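Long-range contacts in transcriptional activator, putative (PDB 1RTW), which is a putative transcriptional activator of the all-helical TENA/THI-4/PQQC family, whose precise function is not established: residues B[56-62]-B[113-118]; B[82-86]-B[151-156]; B[45-49]-B[102-106]; B[38-43]-B[201-207]. All blocks are in the same frame, centred on the assembly; numbering follows the deposited sequence.

Contact 1: residues B[56-62]-B[113-118]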
loop_
_atom_site.group_PDB
_atom_site.type_symbol
_atom_site.label_atom_id
_atom_site.label_comp_id
_atom_site.label_asym_id
_atom_site.label_seq_id
_atom_site.Cartn_x
_atom_site.Cartn_y
_atom_site.Cartn_z
ATOM N N LEU B 56 1.477 0.993 9.301
ATOM C CA LEU B 56 0.715 1.304 8.109
ATOM C C LEU B 56 -0.177 2.512 8.379
ATOM O O LEU B 56 -0.300 3.394 7.530
ATOM C CB LEU B 56 -0.111 0.103 7.707
ATOM C CG LEU B 56 0.748 -0.941 7.006
ATOM C CD1 LEU B 56 -0.067 -2.184 6.759
ATOM C CD2 LEU B 56 1.263 -0.383 5.699
ATOM N N LEU B 57 -0.759 2.568 9.578
ATOM C CA LEU B 57 -1.610 3.680 9.964
ATOM C C LEU B 57 -0.765 4.948 10.073
ATOM O O LEU B 57 -1.164 6.008 9.595
ATOM C CB LEU B 57 -2.292 3.406 11.306
ATOM C CG LEU B 57 -3.404 2.367 11.318
ATOM C CD1 LEU B 57 -3.927 2.184 12.739
ATOM C CD2 LEU B 57 -4.525 2.796 10.385
HETATM N N MSE B 58 0.429 4.813 10.652
HETATM C CA MSE B 58 1.335 5.949 10.815
HETATM C C MSE B 58 1.613 6.657 9.491
HETATM O O MSE B 58 1.547 7.884 9.403
HETATM C CB MSE B 58 2.658 5.515 11.466
HETATM C CG MSE B 58 3.693 6.625 11.525
HETATM SE SE MSE B 58 5.216 6.230 12.689
HETATM C CE MSE B 58 5.882 8.037 12.897
ATOM N N ALA B 59 1.892 5.874 8.461
ATOM C CA ALA B 59 2.186 6.415 7.145
ATOM C C ALA B 59 1.057 7.265 6.552
ATOM O O ALA B 59 1.312 8.172 5.763
ATOM C CB ALA B 59 2.528 5.284 6.211
ATOM N N LYS B 60 -0.180 6.950 6.930
ATOM C CA LYS B 60 -1.378 7.631 6.455
ATOM C C LYS B 60 -1.887 8.672 7.441
ATOM O O LYS B 60 -2.867 9.353 7.152
ATOM C CB LYS B 60 -2.516 6.624 6.294
ATOM C CG LYS B 60 -2.577 5.840 5.026
ATOM C CD LYS B 60 -3.896 5.054 5.013
ATOM C CE LYS B 60 -4.035 4.178 3.781
ATOM N NZ LYS B 60 -5.234 3.297 3.894
ATOM N N ALA B 61 -1.267 8.764 8.614
ATOM C CA ALA B 61 -1.735 9.694 9.644
ATOM C C ALA B 61 -1.428 11.171 9.436
ATOM O O ALA B 61 -0.451 11.532 8.779
ATOM C CB ALA B 61 -1.228 9.255 11.027
ATOM N N PRO B 62 -2.263 12.050 10.018
ATOM C CA PRO B 62 -2.094 13.508 9.924
ATOM C C PRO B 62 -0.802 13.923 10.642
ATOM O O PRO B 62 -0.379 13.262 11.590
ATOM C CB PRO B 62 -3.321 14.040 10.664
ATOM C CG PRO B 62 -4.348 12.935 10.481
ATOM C CD PRO B 62 -3.512 11.709 10.718
ATOM N N ALA B 113 -5.748 -1.560 7.205
ATOM C CA ALA B 113 -4.735 -0.520 7.259
ATOM C C ALA B 113 -4.257 -0.118 5.865
ATOM O O ALA B 113 -3.956 1.043 5.625
ATOM C CB ALA B 113 -3.564 -0.972 8.120
ATOM N N SER B 114 -4.215 -1.075 4.948
ATOM C CA SER B 114 -3.764 -0.817 3.583
ATOM C C SER B 114 -4.794 -0.220 2.628
ATOM O O SER B 114 -4.469 0.671 1.844
ATOM C CB SER B 114 -3.243 -2.107 2.949
ATOM O OG SER B 114 -2.078 -2.569 3.605
ATOM N N LEU B 115 -6.013 -0.744 2.667
ATOM C CA LEU B 115 -7.064 -0.326 1.752
ATOM C C LEU B 115 -8.211 0.458 2.372
ATOM O O LEU B 115 -9.034 1.029 1.659
ATOM C CB LEU B 115 -7.619 -1.567 1.032
ATOM C CG LEU B 115 -6.554 -2.533 0.479
ATOM C CD1 LEU B 115 -7.220 -3.764 -0.129
ATOM C CD2 LEU B 115 -5.672 -1.852 -0.559
ATOM N N GLY B 116 -8.288 0.473 3.694
ATOM C CA GLY B 116 -9.367 1.202 4.332
ATOM C C GLY B 116 -9.037 2.657 4.540
ATOM O O GLY B 116 -7.953 3.107 4.192
ATOM N N SER B 117 -9.999 3.405 5.068
ATOM C CA SER B 117 -9.808 4.823 5.369
ATOM C C SER B 117 -8.999 4.896 6.675
ATOM O O SER B 117 -8.936 3.915 7.417
ATOM C CB SER B 117 -11.166 5.475 5.597
ATOM O OG SER B 117 -11.782 4.919 6.747
ATOM N N PHE B 118 -8.417 6.055 6.972
ATOM C CA PHE B 118 -7.639 6.198 8.201
ATOM C C PHE B 118 -8.534 5.953 9.420
ATOM O O PHE B 118 -8.129 5.282 10.377
ATOM C CB PHE B 118 -6.994 7.586 8.289
ATOM C CG PHE B 118 -6.124 7.772 9.503
ATOM C CD1 PHE B 118 -4.971 7.017 9.665
ATOM C CD2 PHE B 118 -6.459 8.694 10.488
ATOM C CE1 PHE B 118 -4.171 7.172 10.775
ATOM C CE2 PHE B 118 -5.659 8.858 11.610
ATOM C CZ PHE B 118 -4.515 8.094 11.752
HETATM O O HOH W 1 -1.282 2.252 4.977
#
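This contact joins the C-terminal ends of two helices in the all-helical TENA/THI-4/PQQC fold. Segment 56-62 lies at the C-terminal end of helix 33-60, and helix 100-115 gives way to a short turn at Gly116 before helix 118-142 begins. Phe118, Lys60 and Ala113 bury the most surface. The Phe118 ring lies against the end of the first segment. Ala61 CA sits over one face, 4.1 Å from the centroid of the Phe118 ring, a CH-pi contact. Pro62 CD is 3.7 Å from Phe118 CE2, and Leu57 O meets the ring edge, 3.4 Å from Phe118 CE1. Phe69 of helix 66-89 also touches Phe118, Leu57 and Ala61. Ala113 points toward the first segment, and its CB packs 3.6 Å from Leu56 CB. A water donates to both Leu56 O and Ala113 O, each 3.0 Å away, and so joins the two backbones. Lys60 extends its side chain across to the end of helix 100-115, where the last carbonyls lack the usual amide partners further along the helix. Its ammonium group donates to carbonyls there. Around it in the tetramer, Lys60 of the third subunit packs on Lys60. The Lys60 NZ bonds are 3.1 Å to Ala113 O, a weak 3.4 Å to Ser114 O, and a short 2.7 Å to Gly116 O.

Contact 2: residues B[82-86]-B[151-156]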
loop_
_atom_site.group_PDB
_atom_site.type_symbol
_atom_site.label_atom_id
_atom_site.label_comp_id
_atom_site.label_asym_id
_atom_site.label_seq_id
_atom_site.Cartn_x
_atom_site.Cartn_y
_atom_site.Cartn_z
HETATM N N MSE B 82 8.850 -8.682 26.166
HETATM C CA MSE B 82 8.067 -9.305 27.227
HETATM C C MSE B 82 7.710 -10.754 26.871
HETATM O O MSE B 82 7.777 -11.647 27.722
HETATM C CB MSE B 82 6.809 -8.480 27.495
HETATM C CG MSE B 82 5.835 -9.126 28.452
HETATM SE SE MSE B 82 4.322 -8.018 28.852
HETATM C CE MSE B 82 3.378 -8.156 27.178
ATOM N N PHE B 83 7.350 -10.984 25.610
ATOM C CA PHE B 83 7.004 -12.326 25.154
ATOM C C PHE B 83 8.260 -13.188 25.093
ATOM O O PHE B 83 8.245 -14.346 25.493
ATOM C CB PHE B 83 6.354 -12.288 23.766
ATOM C CG PHE B 83 4.872 -12.065 23.783
ATOM C CD1 PHE B 83 3.999 -13.127 23.569
ATOM C CD2 PHE B 83 4.340 -10.793 23.977
ATOM C CE1 PHE B 83 2.618 -12.929 23.548
ATOM C CE2 PHE B 83 2.959 -10.585 23.958
ATOM C CZ PHE B 83 2.095 -11.663 23.743
ATOM N N GLU B 84 9.344 -12.610 24.592
ATOM C CA GLU B 84 10.610 -13.322 24.459
ATOM C C GLU B 84 11.242 -13.738 25.786
ATOM O O GLU B 84 11.788 -14.834 25.889
ATOM C CB GLU B 84 11.587 -12.486 23.638
ATOM C CG GLU B 84 11.167 -12.346 22.183
ATOM C CD GLU B 84 11.659 -11.064 21.530
ATOM O OE1 GLU B 84 12.381 -10.272 22.182
ATOM O OE2 GLU B 84 11.304 -10.845 20.354
ATOM N N LYS B 85 11.163 -12.864 26.789
ATOM C CA LYS B 85 11.720 -13.147 28.113
ATOM C C LYS B 85 10.963 -14.352 28.661
ATOM O O LYS B 85 11.540 -15.427 28.862
ATOM C CB LYS B 85 11.519 -11.947 29.054
ATOM C CG LYS B 85 12.585 -11.806 30.142
ATOM C CD LYS B 85 12.082 -10.982 31.322
ATOM C CE LYS B 85 11.036 -11.765 32.111
ATOM N NZ LYS B 85 10.282 -10.949 33.104
ATOM N N LYS B 86 9.650 -14.184 28.796
ATOM C CA LYS B 86 8.766 -15.221 29.307
ATOM C C LYS B 86 8.986 -16.562 28.612
ATOM O O LYS B 86 8.943 -17.611 29.247
ATOM C CB LYS B 86 7.312 -14.784 29.143
ATOM C CG LYS B 86 6.337 -15.623 29.921
ATOM C CD LYS B 86 6.625 -15.494 31.401
ATOM C CE LYS B 86 5.717 -16.379 32.232
ATOM N NZ LYS B 86 6.082 -16.294 33.671
ATOM N N GLU B 151 3.322 -10.694 34.839
ATOM C CA GLU B 151 3.913 -9.702 33.936
ATOM C C GLU B 151 2.892 -9.220 32.904
ATOM O O GLU B 151 2.698 -8.013 32.732
ATOM C CB GLU B 151 5.134 -10.279 33.208
ATOM C CG GLU B 151 6.152 -10.971 34.108
ATOM C CD GLU B 151 6.153 -12.484 33.937
ATOM O OE1 GLU B 151 5.100 -13.120 34.186
ATOM O OE2 GLU B 151 7.213 -13.033 33.549
ATOM N N PHE B 152 2.239 -10.172 32.238
ATOM C CA PHE B 152 1.225 -9.876 31.222
ATOM C C PHE B 152 -0.016 -9.215 31.799
ATOM O O PHE B 152 -0.559 -8.282 31.205
ATOM C CB PHE B 152 0.813 -11.151 30.487
ATOM C CG PHE B 152 1.939 -11.808 29.769
ATOM C CD1 PHE B 152 2.188 -11.518 28.441
ATOM C CD2 PHE B 152 2.780 -12.684 30.435
ATOM C CE1 PHE B 152 3.261 -12.087 27.784
ATOM C CE2 PHE B 152 3.855 -13.261 29.792
ATOM C CZ PHE B 152 4.101 -12.963 28.460
ATOM N N ILE B 153 -0.463 -9.706 32.951
ATOM C CA ILE B 153 -1.636 -9.162 33.606
ATOM C C ILE B 153 -1.405 -7.695 33.947
ATOM O O ILE B 153 -2.270 -6.857 33.704
ATOM C CB ILE B 153 -1.961 -9.927 34.893
ATOM C CG1 ILE B 153 -2.139 -11.405 34.581
ATOM C CG2 ILE B 153 -3.249 -9.397 35.507
ATOM C CD1 ILE B 153 -2.295 -12.258 35.805
ATOM N N ASN B 154 -0.227 -7.399 34.491
ATOM C CA ASN B 154 0.136 -6.040 34.872
ATOM C C ASN B 154 0.304 -5.102 33.690
ATOM O O ASN B 154 -0.194 -3.985 33.722
ATOM C CB ASN B 154 1.429 -6.022 35.701
ATOM C CG ASN B 154 1.225 -6.532 37.124
ATOM O OD1 ASN B 154 0.115 -6.475 37.674
ATOM N ND2 ASN B 154 2.303 -7.035 37.729
ATOM N N HIS B 155 1.006 -5.544 32.650
ATOM C CA HIS B 155 1.223 -4.684 31.498
ATOM C C HIS B 155 -0.064 -4.187 30.835
ATOM O O HIS B 155 -0.234 -2.986 30.647
ATOM C CB HIS B 155 2.126 -5.352 30.451
ATOM C CG HIS B 155 2.273 -4.540 29.197
ATOM N ND1 HIS B 155 1.690 -4.910 28.004
ATOM C CD2 HIS B 155 2.833 -3.331 28.985
ATOM C CE1 HIS B 155 1.877 -3.953 27.115
ATOM N NE2 HIS B 155 2.566 -2.983 27.679
ATOM N N TRP B 156 -0.987 -5.094 30.536
ATOM C CA TRP B 156 -2.222 -4.690 29.878
ATOM C C TRP B 156 -3.290 -4.053 30.762
ATOM O O TRP B 156 -4.235 -3.437 30.253
ATOM C CB TRP B 156 -2.796 -5.843 29.064
ATOM C CG TRP B 156 -2.024 -6.079 27.815
ATOM C CD1 TRP B 156 -1.726 -5.159 26.848
ATOM C CD2 TRP B 156 -1.461 -7.309 27.379
ATOM N NE1 TRP B 156 -1.012 -5.744 25.835
ATOM C CE2 TRP B 156 -0.828 -7.076 26.142
ATOM C CE3 TRP B 156 -1.419 -8.602 27.917
ATOM C CZ2 TRP B 156 -0.178 -8.074 25.424
ATOM C CZ3 TRP B 156 -0.778 -9.595 27.211
ATOM C CH2 TRP B 156 -0.158 -9.327 25.978
#
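Two helix segments run nearly antiparallel here, at 168°, with axes 11.7 Å apart. Large side chains fill that wide gap. Met82, a selenomethionine, is a knob in a hole formed by Glu151, Phe152, His155 and Trp156. Its CE lies over the six-membered ring of Trp156, 4.2 Å from the centroid. Its SE makes a Met-aromatic contact with Phe152, 4.6 Å from the ring centroid. Phe152 in turn is the bump from the second helix. Its edge meets the face of Phe83 in a T-shaped pair, with centroids 5.4 Å apart and planes at 83°. Lys86 CG also touches that ring's edge, 3.4 Å from Phe152 CE2. Leu40 of helix 33-60 packs on both Phe83 and Phe152. At one end Lys86 NZ forms a salt bridge with Glu151 OE1 at 3.4 Å, and Lys85 NZ a long one with Glu151 OE2 at 3.7 Å. Lys86 NZ also bonds Pro148 O. The chemistry implies a joint held mainly by aromatic and apolar packing, with weak ion pairing at its margin.

Contact 3: residues B[45-49]-B[102-106]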
loop_
_atom_site.group_PDB
_atom_site.type_symbol
_atom_site.label_atom_id
_atom_site.label_comp_id
_atom_site.label_asym_id
_atom_site.label_seq_id
_atom_site.Cartn_x
_atom_site.Cartn_y
_atom_site.Cartn_z
ATOM N N TYR B 45 2.778 -13.713 17.614
ATOM C CA TYR B 45 2.647 -13.522 16.181
ATOM C C TYR B 45 1.716 -12.333 15.931
ATOM O O TYR B 45 1.978 -11.499 15.066
ATOM C CB TYR B 45 2.043 -14.767 15.543
ATOM C CG TYR B 45 1.729 -14.616 14.078
ATOM C CD1 TYR B 45 0.413 -14.439 13.636
ATOM C CD2 TYR B 45 2.736 -14.699 13.131
ATOM C CE1 TYR B 45 0.117 -14.357 12.271
ATOM C CE2 TYR B 45 2.455 -14.619 11.766
ATOM C CZ TYR B 45 1.147 -14.447 11.343
ATOM O OH TYR B 45 0.904 -14.365 9.989
ATOM N N PHE B 46 0.649 -12.242 16.713
ATOM C CA PHE B 46 -0.290 -11.144 16.552
ATOM C C PHE B 46 0.364 -9.798 16.872
ATOM O O PHE B 46 0.187 -8.837 16.143
ATOM C CB PHE B 46 -1.530 -11.344 17.442
ATOM C CG PHE B 46 -2.543 -10.233 17.321
ATOM C CD1 PHE B 46 -3.434 -10.198 16.248
ATOM C CD2 PHE B 46 -2.545 -9.173 18.221
ATOM C CE1 PHE B 46 -4.302 -9.114 16.071
ATOM C CE2 PHE B 46 -3.415 -8.078 18.050
ATOM C CZ PHE B 46 -4.290 -8.050 16.973
ATOM N N VAL B 47 1.128 -9.743 17.960
ATOM C CA VAL B 47 1.777 -8.497 18.381
ATOM C C VAL B 47 2.724 -7.966 17.312
ATOM O O VAL B 47 2.715 -6.772 17.004
ATOM C CB VAL B 47 2.518 -8.684 19.727
ATOM C CG1 VAL B 47 3.371 -7.469 20.039
ATOM C CG2 VAL B 47 1.508 -8.936 20.856
ATOM N N LYS B 48 3.523 -8.862 16.736
ATOM C CA LYS B 48 4.466 -8.486 15.691
ATOM C C LYS B 48 3.733 -7.815 14.535
ATOM O O LYS B 48 4.149 -6.767 14.042
ATOM C CB LYS B 48 5.224 -9.714 15.155
ATOM C CG LYS B 48 6.369 -10.198 16.043
ATOM C CD LYS B 48 7.182 -11.316 15.395
ATOM C CE LYS B 48 6.352 -12.581 15.212
ATOM N NZ LYS B 48 7.155 -13.703 14.647
ATOM N N ASN B 49 2.618 -8.410 14.132
ATOM C CA ASN B 49 1.854 -7.882 13.017
ATOM C C ASN B 49 1.004 -6.696 13.383
ATOM O O ASN B 49 0.654 -5.892 12.527
ATOM C CB ASN B 49 1.032 -8.987 12.390
ATOM C CG ASN B 49 1.895 -9.966 11.647
ATOM O OD1 ASN B 49 2.494 -9.618 10.626
ATOM N ND2 ASN B 49 2.001 -11.185 12.166
ATOM N N ALA B 102 -5.626 -16.814 14.125
ATOM C CA ALA B 102 -4.662 -15.739 14.322
ATOM C C ALA B 102 -4.271 -15.081 13.001
ATOM O O ALA B 102 -4.311 -13.858 12.882
ATOM C CB ALA B 102 -3.433 -16.248 15.062
ATOM N N LYS B 103 -3.917 -15.894 12.008
ATOM C CA LYS B 103 -3.523 -15.374 10.693
ATOM C C LYS B 103 -4.661 -14.576 10.067
ATOM O O LYS B 103 -4.442 -13.539 9.453
ATOM C CB LYS B 103 -3.130 -16.513 9.747
ATOM C CG LYS B 103 -1.964 -17.351 10.232
ATOM C CD LYS B 103 -1.548 -18.369 9.188
ATOM C CE LYS B 103 -2.664 -19.367 8.891
ATOM N NZ LYS B 103 -2.221 -20.427 7.932
ATOM N N SER B 104 -5.878 -15.073 10.251
ATOM C CA SER B 104 -7.079 -14.446 9.732
ATOM C C SER B 104 -7.313 -13.066 10.362
ATOM O O SER B 104 -7.765 -12.128 9.714
ATOM C CB SER B 104 -8.257 -15.372 10.023
ATOM O OG SER B 104 -9.441 -14.874 9.448
ATOM N N TYR B 105 -7.005 -12.943 11.640
ATOM C CA TYR B 105 -7.181 -11.683 12.343
ATOM C C TYR B 105 -6.120 -10.706 11.839
ATOM O O TYR B 105 -6.419 -9.549 11.495
ATOM C CB TYR B 105 -7.045 -11.942 13.845
ATOM C CG TYR B 105 -7.366 -10.773 14.743
ATOM C CD1 TYR B 105 -7.686 -9.522 14.216
ATOM C CD2 TYR B 105 -7.323 -10.916 16.141
ATOM C CE1 TYR B 105 -7.949 -8.446 15.044
ATOM C CE2 TYR B 105 -7.586 -9.845 16.978
ATOM C CZ TYR B 105 -7.894 -8.613 16.417
ATOM O OH TYR B 105 -8.113 -7.524 17.210
ATOM N N VAL B 106 -4.888 -11.196 11.757
ATOM C CA VAL B 106 -3.765 -10.392 11.281
ATOM C C VAL B 106 -4.003 -9.863 9.872
ATOM O O VAL B 106 -3.888 -8.661 9.626
ATOM C CB VAL B 106 -2.445 -11.210 11.310
ATOM C CG1 VAL B 106 -1.360 -10.555 10.423
ATOM C CG2 VAL B 106 -1.960 -11.339 12.743
HETATM O O HOH W 2 -1.184 -13.970 8.556
#
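Helix segments 45-49 and 102-106 lie almost parallel, at 12°, with axes 9.9 Å apart. Tyr45 comes first and points toward the second helix. Its ring rests near Val106, with Tyr45 CE1 3.7 Å from Val106 CG2. Tyr45 OH lies 4.1 Å from Lys103 CG. A water lies 2.6 Å from Tyr45 OH and donates a weak 3.4 Å bond to Lys103 O. Phe46 follows and buries as much surface as Val106. Phe46 CE1 lies over a face of the Tyr105 ring, 3.5 Å from Tyr105 CE2. The two rings meet obliquely, with centroids 4.5 Å apart and planes at 38°. Tyr105 OH bonds Glu198, and its ring stacks with Phe197, so helix 181-201 joins the same cluster. Val47 turns away, toward Phe83 of helix 66-89. Asn49 closes the segment. Its CB is 3.5 Å from Val106 CG1, while Asn49 ND2 bonds back to Tyr45 O at 2.9 Å. A bound phosphate ion lies about 4 Å from the Phe46 side chain. Close packing of long helices through buried aromatic and aliphatic side chains is the basis of the helical-bundle fold of the TENA/THI-4/PQQC family.

Contact 4: residues B[38-43]-B[201-207]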
loop_
_atom_site.group_PDB
_atom_site.type_symbol
_atom_site.label_atom_id
_atom_site.label_comp_id
_atom_site.label_asym_id
_atom_site.label_seq_id
_atom_site.Cartn_x
_atom_site.Cartn_y
_atom_site.Cartn_z
ATOM N N LYS B 38 0.112 -22.167 23.995
ATOM C CA LYS B 38 -0.526 -21.983 22.701
ATOM C C LYS B 38 -0.948 -20.522 22.523
ATOM O O LYS B 38 -0.774 -19.948 21.450
ATOM C CB LYS B 38 -1.728 -22.926 22.559
ATOM C CG LYS B 38 -2.339 -22.946 21.170
ATOM C CD LYS B 38 -3.161 -24.198 20.950
ATOM C CE LYS B 38 -2.281 -25.439 20.897
ATOM N NZ LYS B 38 -1.324 -25.374 19.752
ATOM N N TRP B 39 -1.478 -19.914 23.580
ATOM C CA TRP B 39 -1.883 -18.518 23.507
ATOM C C TRP B 39 -0.665 -17.632 23.275
ATOM O O TRP B 39 -0.720 -16.700 22.485
ATOM C CB TRP B 39 -2.608 -18.063 24.782
ATOM C CG TRP B 39 -2.781 -16.558 24.820
ATOM C CD1 TRP B 39 -3.747 -15.827 24.188
ATOM C CD2 TRP B 39 -1.898 -15.606 25.436
ATOM N NE1 TRP B 39 -3.514 -14.485 24.359
ATOM C CE2 TRP B 39 -2.386 -14.321 25.119
ATOM C CE3 TRP B 39 -0.738 -15.718 26.217
ATOM C CZ2 TRP B 39 -1.748 -13.145 25.557
ATOM C CZ3 TRP B 39 -0.104 -14.547 26.652
ATOM C CH2 TRP B 39 -0.613 -13.280 26.321
ATOM N N LEU B 40 0.427 -17.942 23.970
ATOM C CA LEU B 40 1.672 -17.190 23.881
ATOM C C LEU B 40 2.235 -17.163 22.461
ATOM O O LEU B 40 2.484 -16.092 21.910
ATOM C CB LEU B 40 2.706 -17.787 24.840
ATOM C CG LEU B 40 3.962 -16.973 25.122
ATOM C CD1 LEU B 40 3.642 -15.868 26.106
ATOM C CD2 LEU B 40 5.036 -17.868 25.681
ATOM N N VAL B 41 2.426 -18.341 21.873
ATOM C CA VAL B 41 2.954 -18.472 20.512
ATOM C C VAL B 41 2.112 -17.687 19.505
ATOM O O VAL B 41 2.641 -17.001 18.636
ATOM C CB VAL B 41 2.989 -19.963 20.083
ATOM C CG1 VAL B 41 3.356 -20.102 18.631
ATOM C CG2 VAL B 41 3.992 -20.745 20.948
ATOM N N ASN B 42 0.796 -17.765 19.648
ATOM C CA ASN B 42 -0.094 -17.074 18.733
ATOM C C ASN B 42 -0.229 -15.581 18.982
ATOM O O ASN B 42 -0.338 -14.798 18.038
ATOM C CB ASN B 42 -1.457 -17.751 18.707
ATOM C CG ASN B 42 -1.422 -19.063 17.973
ATOM O OD1 ASN B 42 -1.650 -19.122 16.764
ATOM N ND2 ASN B 42 -1.123 -20.130 18.695
ATOM N N ASP B 43 -0.222 -15.167 20.237
ATOM C CA ASP B 43 -0.334 -13.742 20.489
ATOM C C ASP B 43 0.961 -13.025 20.121
ATOM O O ASP B 43 0.944 -11.868 19.720
ATOM C CB ASP B 43 -0.723 -13.457 21.933
ATOM C CG ASP B 43 -1.501 -12.167 22.064
ATOM O OD1 ASP B 43 -2.585 -12.059 21.451
ATOM O OD2 ASP B 43 -1.025 -11.254 22.765
ATOM N N PHE B 201 -10.080 -15.076 19.273
ATOM C CA PHE B 201 -8.681 -15.325 19.571
ATOM C C PHE B 201 -8.463 -16.109 20.859
ATOM O O PHE B 201 -7.579 -16.969 20.921
ATOM C CB PHE B 201 -7.904 -14.010 19.612
ATOM C CG PHE B 201 -6.455 -14.161 19.291
ATOM C CD1 PHE B 201 -5.535 -14.482 20.289
ATOM C CD2 PHE B 201 -6.000 -13.968 17.983
ATOM C CE1 PHE B 201 -4.180 -14.608 19.989
ATOM C CE2 PHE B 201 -4.650 -14.088 17.665
ATOM C CZ PHE B 201 -3.734 -14.409 18.669
ATOM N N TRP B 202 -9.272 -15.828 21.880
ATOM C CA TRP B 202 -9.130 -16.518 23.159
ATOM C C TRP B 202 -9.284 -18.033 23.023
ATOM O O TRP B 202 -8.635 -18.783 23.746
ATOM C CB TRP B 202 -10.119 -15.975 24.185
ATOM C CG TRP B 202 -9.914 -14.525 24.531
ATOM C CD1 TRP B 202 -10.720 -13.479 24.181
ATOM C CD2 TRP B 202 -8.817 -13.957 25.266
ATOM N NE1 TRP B 202 -10.191 -12.298 24.643
ATOM C CE2 TRP B 202 -9.032 -12.562 25.314
ATOM C CE3 TRP B 202 -7.681 -14.488 25.875
ATOM C CZ2 TRP B 202 -8.142 -11.692 25.955
ATOM C CZ3 TRP B 202 -6.794 -13.620 26.509
ATOM C CH2 TRP B 202 -7.033 -12.237 26.545
ATOM N N ASP B 203 -10.107 -18.478 22.073
ATOM C CA ASP B 203 -10.323 -19.913 21.850
ATOM C C ASP B 203 -9.079 -20.660 21.364
ATOM O O ASP B 203 -8.957 -21.868 21.572
ATOM C CB ASP B 203 -11.458 -20.147 20.843
ATOM C CG ASP B 203 -12.812 -19.711 21.367
ATOM O OD1 ASP B 203 -13.618 -19.178 20.569
ATOM O OD2 ASP B 203 -13.073 -19.906 22.575
ATOM N N ILE B 204 -8.165 -19.941 20.717
ATOM C CA ILE B 204 -6.939 -20.529 20.187
ATOM C C ILE B 204 -6.172 -21.354 21.215
ATOM O O ILE B 204 -5.623 -22.399 20.884
ATOM C CB ILE B 204 -6.013 -19.439 19.594
ATOM C CG1 ILE B 204 -6.632 -18.862 18.319
ATOM C CG2 ILE B 204 -4.646 -20.008 19.291
ATOM C CD1 ILE B 204 -5.889 -17.654 17.764
ATOM N N ALA B 205 -6.149 -20.896 22.461
ATOM C CA ALA B 205 -5.444 -21.612 23.514
ATOM C C ALA B 205 -5.926 -23.061 23.682
ATOM O O ALA B 205 -5.142 -23.954 24.017
ATOM C CB ALA B 205 -5.585 -20.865 24.813
ATOM N N TYR B 206 -7.213 -23.294 23.423
ATOM C CA TYR B 206 -7.784 -24.628 23.566
ATOM C C TYR B 206 -7.785 -25.429 22.275
ATOM O O TYR B 206 -8.225 -26.578 22.248
ATOM C CB TYR B 206 -9.178 -24.534 24.186
ATOM C CG TYR B 206 -9.143 -23.722 25.460
ATOM C CD1 TYR B 206 -8.631 -24.263 26.637
ATOM C CD2 TYR B 206 -9.495 -22.373 25.451
ATOM C CE1 TYR B 206 -8.453 -23.476 27.772
ATOM C CE2 TYR B 206 -9.326 -21.577 26.575
ATOM C CZ TYR B 206 -8.798 -22.132 27.734
ATOM O OH TYR B 206 -8.590 -21.330 28.833
ATOM N N GLY B 207 -7.273 -24.813 21.210
ATOM C CA GLY B 207 -7.178 -25.477 19.922
ATOM C C GLY B 207 -6.237 -26.662 20.030
ATOM O O GLY B 207 -5.317 -26.661 20.853
#
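Segment 38-43 is regular helix. In segment 201-207, residues 202-205 have helical backbone angles but lack the regular bonds. Backbone hydrogen bonds such as Gly207 N to Ile204 O, 2.9 Å, shape this part as it leaves helix 181-201. The backbones come close where Trp39 CA is 4.7 Å from Ala205 CA, which the small alanine allows. Trp39 CB packs on Ala205 CB at 4.1 Å. The Trp39 and Trp202 rings are nearly parallel but slid apart, with little overlap; Trp39 NE1 bonds Tyr132 OH. The Phe201 ring meets the helix, with Phe201 CE1 3.3 Å from Asp43 OD1 and Phe201 CZ 3.5 Å from Asn42 O. Asn42 ND2 bonds Lys38 O at 2.8 Å, and Asn42 OD1 bonds Asp99 N. Lys38 lays its chain along the end of the second segment, with Lys38 CD 3.0 Å from Ile204 O. Asn42 and Trp39 NE1 thus bond within the helix or elsewhere in the chain, and the two segments meet by van der Waals packing of mostly buried side chains.

Helix 33-60 supplies a segment to contacts 4, 3 and 1, in that order along its length. Helix 66-89 enters in contact 2, and helix 100-115 in contacts 3 and 1. Contact 4 closes the longest loop and encloses the other three. Contacts 1, 2 and 3 cross one another along the chain. Contacts 3 and 4 have centres 11 Å apart and touch through Ala102 and Phe201. Contact 2 touches both, with Phe83 meeting Val47 and Asp43. These three form one continuous packed region. Contact 1 is 28 Å from contacts 2 and 4 between centres, across the chain's centre, among neighbouring subunits. The contacts thus span the bundle from contact 1, through contact 3, to contacts 2 and 4.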